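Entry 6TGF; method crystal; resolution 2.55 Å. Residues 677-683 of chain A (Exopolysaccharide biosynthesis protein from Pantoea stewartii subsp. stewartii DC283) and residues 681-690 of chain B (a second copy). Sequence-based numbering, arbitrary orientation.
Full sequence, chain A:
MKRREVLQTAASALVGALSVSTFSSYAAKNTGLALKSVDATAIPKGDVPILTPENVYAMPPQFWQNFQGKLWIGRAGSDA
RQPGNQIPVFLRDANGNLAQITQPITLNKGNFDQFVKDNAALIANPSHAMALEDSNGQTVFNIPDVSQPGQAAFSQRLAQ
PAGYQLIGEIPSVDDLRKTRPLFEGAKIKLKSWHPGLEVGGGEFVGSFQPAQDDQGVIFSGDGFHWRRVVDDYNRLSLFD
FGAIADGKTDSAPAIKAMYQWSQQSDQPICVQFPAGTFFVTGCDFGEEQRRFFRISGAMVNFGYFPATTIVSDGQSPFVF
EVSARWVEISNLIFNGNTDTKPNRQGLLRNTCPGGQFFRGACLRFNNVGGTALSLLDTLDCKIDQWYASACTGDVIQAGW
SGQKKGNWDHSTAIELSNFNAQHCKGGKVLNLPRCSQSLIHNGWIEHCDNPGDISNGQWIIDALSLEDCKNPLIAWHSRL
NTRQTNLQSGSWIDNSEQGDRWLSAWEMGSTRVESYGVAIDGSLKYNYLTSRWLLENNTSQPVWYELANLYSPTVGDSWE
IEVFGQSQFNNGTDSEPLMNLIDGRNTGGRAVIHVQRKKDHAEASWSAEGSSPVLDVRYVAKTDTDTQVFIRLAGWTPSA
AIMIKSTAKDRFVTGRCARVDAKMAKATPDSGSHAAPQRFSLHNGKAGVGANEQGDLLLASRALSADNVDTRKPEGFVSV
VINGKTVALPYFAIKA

Chain A, residues 677-683: PQRFSLH
Chain B 681-690: SLHNGKAGVG

A β-hairpin can offer a neighbouring chain an apolar strand face and a polar turn at once; the contact between these two stretches, from two copies of an exopolysaccharide biosynthesis protein, buries 441 Å², both sides summed. Chain A contributes a loop, 677-679, running into strand 680-683; chain B contributes strand 681-683, a turn, and strand 688-690. The axes of strands 680-683 and 681-683 approach to 8.1 Å, at 121° between their N-to-C directions; the nearest CA atoms across the stretches are those of Gln678(A) and Asn684(B), 5.2 Å apart.

Along chain B, Ser681(B) is out of reach. Leu682(B), extended at -109/113 with rotamer t, p, points toward chain A and lays CG over one face of Phe680(A), 3.8 Å from the ring centroid; its CD2 is 3.4 Å from Phe680(A) CE1 and 3.8 Å from Leu682(A) CD2. Phe680(A) (-137/163; chi1 p, chi2 88°) also meets hairpin backbone. His683(B) (p, 81°) turns away.

Asn684(B), at -129/9 with chi1 p, is the polar centre. Its ND2 donates a very short 2.5 Å bond to Gln678(A) O, while its O accepts from Gln678(A) NE2 at 2.6 Å; its OD1 braces the turn, accepting from Lys686(B) N at 3.1 Å and Ala687(B) N at 2.9 Å. Gln678(A) (-84/101; chi1 33°, chi2 t, chi3 129°) points toward chain B. Gly685(B), at 99/-10, would jam a CB against the preceding carbonyl. Lys686(B) (-122/-57; m, t, 149°, p) adds a weak bond from NZ to Gln678(A) OE1, 3.3 Å.

Ala687(B), at -130/164, leads to Gly688(B) (164/-161), whose CA sits 3.7 Å from Phe680(A) CE2 at the ring edge; a CB here would clash with Leu682(B) O. Val689(B) (-140/154, chi1 p) brings CG1 within 4.1 Å of Phe680(A) CZ, and Val689(B) N and O pair with Leu682(B) O and N at 2.8 and 2.9 Å.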

# COMPACT_ATOMS: atom_id res chain seq x y z
N PRO A 677 2.57 56.04 -4.87
CA PRO A 677 3.67 56.95 -5.16
C PRO A 677 4.96 56.21 -5.56
O PRO A 677 5.31 55.25 -4.90
CB PRO A 677 3.89 57.71 -3.84
CG PRO A 677 2.60 57.53 -3.08
CD PRO A 677 2.09 56.17 -3.49
N GLN A 678 5.61 56.68 -6.63
CA GLN A 678 6.86 56.08 -7.17
C GLN A 678 8.05 56.63 -6.37
O GLN A 678 8.45 57.78 -6.62
CB GLN A 678 7.01 56.29 -8.68
CG GLN A 678 6.44 57.59 -9.23
CD GLN A 678 6.25 57.54 -10.72
OE1 GLN A 678 5.18 57.84 -11.24
NE2 GLN A 678 7.28 57.13 -11.43
N ARG A 679 8.56 55.83 -5.42
CA ARG A 679 9.69 56.17 -4.52
C ARG A 679 10.60 54.95 -4.37
O ARG A 679 10.09 53.82 -4.49
CB ARG A 679 9.21 56.57 -3.12
CG ARG A 679 8.00 57.49 -3.08
CD ARG A 679 7.34 57.44 -1.71
NE ARG A 679 6.25 58.39 -1.57
CZ ARG A 679 5.45 58.47 -0.50
NH1 ARG A 679 5.61 57.65 0.53
NH2 ARG A 679 4.48 59.37 -0.47
N PHE A 680 11.89 55.18 -4.09
CA PHE A 680 12.84 54.16 -3.56
C PHE A 680 13.67 54.81 -2.45
O PHE A 680 13.69 56.05 -2.35
CB PHE A 680 13.69 53.56 -4.69
CG PHE A 680 14.92 54.35 -5.07
CD1 PHE A 680 16.13 54.15 -4.41
CD2 PHE A 680 14.88 55.28 -6.10
CE1 PHE A 680 17.26 54.87 -4.77
CE2 PHE A 680 16.01 55.99 -6.46
CZ PHE A 680 17.20 55.79 -5.80
N SER A 681 14.33 53.98 -1.64
CA SER A 681 15.01 54.38 -0.38
C SER A 681 16.02 53.31 0.03
O SER A 681 15.59 52.31 0.65
CB SER A 681 13.99 54.65 0.70
OG SER A 681 14.61 54.76 1.97
N LEU A 682 17.30 53.50 -0.31
CA LEU A 682 18.42 52.58 0.04
C LEU A 682 19.40 53.33 0.95
O LEU A 682 20.06 54.27 0.47
CB LEU A 682 19.10 52.11 -1.25
CG LEU A 682 20.29 51.17 -1.07
CD1 LEU A 682 19.91 49.92 -0.29
CD2 LEU A 682 20.88 50.79 -2.42
N HIS A 683 19.50 52.92 2.22
CA HIS A 683 20.27 53.61 3.29
C HIS A 683 20.83 52.60 4.30
O HIS A 683 20.68 51.39 4.07
CB HIS A 683 19.38 54.66 3.97
CG HIS A 683 18.12 54.10 4.55
ND1 HIS A 683 18.08 53.47 5.78
CD2 HIS A 683 16.85 54.10 4.09
CE1 HIS A 683 16.85 53.10 6.04
NE2 HIS A 683 16.07 53.47 5.02
N SER B 681 21.21 50.35 -12.11
CA SER B 681 20.13 51.33 -12.37
C SER B 681 19.01 51.17 -11.33
O SER B 681 18.15 50.30 -11.53
CB SER B 681 19.61 51.18 -13.78
OG SER B 681 18.37 51.85 -13.95
N LEU B 682 19.06 51.96 -10.26
CA LEU B 682 18.03 52.02 -9.19
C LEU B 682 17.29 53.36 -9.30
O LEU B 682 17.93 54.41 -9.07
CB LEU B 682 18.72 51.86 -7.83
CG LEU B 682 17.80 51.89 -6.61
CD1 LEU B 682 16.77 50.77 -6.65
CD2 LEU B 682 18.61 51.81 -5.32
N HIS B 683 16.00 53.33 -9.66
CA HIS B 683 15.17 54.54 -9.93
C HIS B 683 13.71 54.29 -9.54
O HIS B 683 13.43 53.24 -8.94
CB HIS B 683 15.31 54.94 -11.41
CG HIS B 683 14.83 53.91 -12.37
ND1 HIS B 683 13.49 53.76 -12.69
CD2 HIS B 683 15.49 53.00 -13.11
CE1 HIS B 683 13.35 52.79 -13.56
NE2 HIS B 683 14.57 52.30 -13.84
N ASN B 684 12.84 55.26 -9.83
CA ASN B 684 11.37 55.18 -9.62
C ASN B 684 10.62 55.55 -10.91
O ASN B 684 9.38 55.70 -10.84
CB ASN B 684 10.93 56.07 -8.45
CG ASN B 684 11.10 57.55 -8.73
OD1 ASN B 684 11.85 57.95 -9.62
ND2 ASN B 684 10.40 58.38 -7.98
N GLY B 685 11.33 55.70 -12.03
CA GLY B 685 10.76 56.04 -13.35
C GLY B 685 10.88 57.52 -13.67
O GLY B 685 10.61 57.89 -14.83
N LYS B 686 11.29 58.33 -12.69
CA LYS B 686 11.43 59.81 -12.79
C LYS B 686 12.88 60.21 -12.46
O LYS B 686 13.52 60.86 -13.31
CB LYS B 686 10.45 60.51 -11.85
CG LYS B 686 8.99 60.45 -12.27
CD LYS B 686 8.05 61.09 -11.26
CE LYS B 686 6.82 61.71 -11.89
NZ LYS B 686 6.00 60.72 -12.63
N ALA B 687 13.35 59.84 -11.26
CA ALA B 687 14.70 60.13 -10.74
C ALA B 687 15.34 58.84 -10.22
O ALA B 687 14.61 57.85 -10.01
CB ALA B 687 14.61 61.17 -9.65
N GLY B 688 16.67 58.85 -10.02
CA GLY B 688 17.41 57.71 -9.44
C GLY B 688 18.91 57.81 -9.65
O GLY B 688 19.40 58.92 -9.93
N VAL B 689 19.60 56.67 -9.53
CA VAL B 689 21.08 56.56 -9.55
C VAL B 689 21.46 55.30 -10.36
O VAL B 689 20.62 54.38 -10.43
CB VAL B 689 21.65 56.52 -8.12
CG1 VAL B 689 21.05 55.40 -7.29
CG2 VAL B 689 23.17 56.45 -8.10
N GLY B 690 22.65 55.29 -10.95
CA GLY B 690 23.20 54.15 -11.71
C GLY B 690 24.70 54.26 -11.89
O GLY B 690 25.31 55.13 -11.24